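Local coordinates for protein formate dehydrogenase subunit beta (Desulfovibrio gigas, PDB 1H0H) that serves as the electron-transfer subunit of periplasmic formate dehydrogenase, carrying three [4Fe-4S] clusters for the reversible two-electron oxidation of formate to carbon dioxide, at residues S167-E170 against A171-S174. Sequence-based numbering, arbitrary orientation.
Sequences SEME and AMAS
Met169 and Met172, three residues apart on helix 166-180, run side by side in the same direction and meet through their methyl ends, CE of Met169 lying 3.8 Å from CE of Met172. They reach this meeting differently. Met172 sets CG opposite its backbone N (chi1 -169°) and stays extended as far as SD, whereas Met169 places CG beside its own N and bends at the next two torsions. Long, unbranched and flexible, methionine suits such a seam, and both side chains also touch Phe5 of strand 2-7 and Asn162 of strand 161-163.

Along the backbone, four successive amide N-H groups are each satisfied by the carbonyl four residues earlier. Ala171 N donates to Ser167 O at 2.9 Å, and Met172 N reaches Glu168 O over the same 2.9 Å. Ala173 N binds Met169 O with an N-H...O angle of 165°, while Ser174 N to Glu170 O is slightly longer at 3.1 Å. The four bonds leave these four N-H groups and four carbonyl oxygens paired.

The methylene and methyl groups of the second turn rest near these same oxygens: CB of Met172 is 3.4 Å from Glu168 O, and CB of Ala173 is likewise 3.4 Å from Met169 O. Ala173 is buried, its methyl touching Phe5 and, together with Glu170, Ile198 of strand 197-201; a small side chain suits this place, probably because it lets the helix come close to the sheet. Ser167 and Glu168, in contrast, turn polar groups outward, as expected on the exposed side.

The i to i+4 bonding is that of an alpha-helix, and the contrast between buried Met169 and Ala173 and exposed Ser167 and Glu168 makes it amphipathic, here laid against the mixed four-stranded sheet.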
loop_
_atom_site.group_PDB
_atom_site.type_symbol
_atom_site.label_atom_id
_atom_site.label_comp_id
_atom_site.label_asym_id
_atom_site.label_seq_id
_atom_site.Cartn_x
_atom_site.Cartn_y
_atom_site.Cartn_z
ATOM N N SER B 167 -36.440 -13.753 12.331
ATOM C CA SER B 167 -37.390 -13.303 11.319
ATOM C C SER B 167 -36.751 -12.325 10.325
ATOM O O SER B 167 -36.917 -12.467 9.117
ATOM C CB SER B 167 -38.595 -12.638 11.982
ATOM O OG SER B 167 -39.377 -13.578 12.698
ATOM N N GLU B 168 -36.029 -11.330 10.837
ATOM C CA GLU B 168 -35.394 -10.314 9.984
ATOM C C GLU B 168 -34.372 -10.936 9.052
ATOM O O GLU B 168 -34.276 -10.557 7.881
ATOM C CB GLU B 168 -34.710 -9.245 10.833
ATOM C CG GLU B 168 -35.684 -8.231 11.396
ATOM C CD GLU B 168 -35.143 -7.476 12.600
ATOM O OE1 GLU B 168 -33.883 -7.335 12.708
ATOM O OE2 GLU B 168 -35.994 -7.045 13.437
ATOM N N MET B 169 -33.623 -11.898 9.583
ATOM C CA MET B 169 -32.604 -12.610 8.813
ATOM C C MET B 169 -33.241 -13.526 7.757
ATOM O O MET B 169 -32.758 -13.621 6.615
ATOM C CB MET B 169 -31.716 -13.398 9.753
ATOM C CG MET B 169 -30.807 -12.522 10.615
ATOM S SD MET B 169 -29.720 -11.383 9.659
ATOM C CE MET B 169 -30.600 -9.845 9.919
ATOM N N GLU B 170 -34.338 -14.182 8.138
ATOM C CA GLU B 170 -35.104 -14.993 7.192
ATOM C C GLU B 170 -35.609 -14.137 6.028
ATOM O O GLU B 170 -35.490 -14.526 4.856
ATOM C CB GLU B 170 -36.269 -15.674 7.906
ATOM C CG GLU B 170 -35.817 -16.794 8.834
ATOM C CD GLU B 170 -36.942 -17.325 9.705
ATOM O OE1 GLU B 170 -37.920 -16.591 9.936
ATOM O OE2 GLU B 170 -36.828 -18.483 10.166
ATOM N N ALA B 171 -36.132 -12.957 6.351
ATOM C CA ALA B 171 -36.651 -12.035 5.346
ATOM C C ALA B 171 -35.527 -11.499 4.453
ATOM O O ALA B 171 -35.683 -11.372 3.224
ATOM C CB ALA B 171 -37.396 -10.884 6.010
ATOM N N MET B 172 -34.403 -11.162 5.079
ATOM C CA MET B 172 -33.245 -10.682 4.346
ATOM C C MET B 172 -32.772 -11.741 3.352
ATOM O O MET B 172 -32.537 -11.453 2.176
ATOM C CB MET B 172 -32.115 -10.345 5.323
ATOM C CG MET B 172 -30.965 -9.585 4.683
ATOM S SD MET B 172 -29.610 -9.301 5.849
ATOM C CE MET B 172 -30.187 -7.943 6.709
ATOM N N ALA B 173 -32.631 -12.973 3.828
ATOM C CA ALA B 173 -32.179 -14.067 2.977
ATOM C C ALA B 173 -33.084 -14.234 1.749
ATOM O O ALA B 173 -32.604 -14.351 0.620
ATOM C CB ALA B 173 -32.133 -15.361 3.783
ATOM N N SER B 174 -34.393 -14.260 1.982
ATOM C CA SER B 174 -35.367 -14.409 0.900
ATOM C C SER B 174 -35.319 -13.294 -0.124
ATOM O O SER B 174 -35.400 -13.532 -1.323
ATOM C CB SER B 174 -36.777 -14.466 1.468
ATOM O OG SER B 174 -37.066 -15.787 1.881
#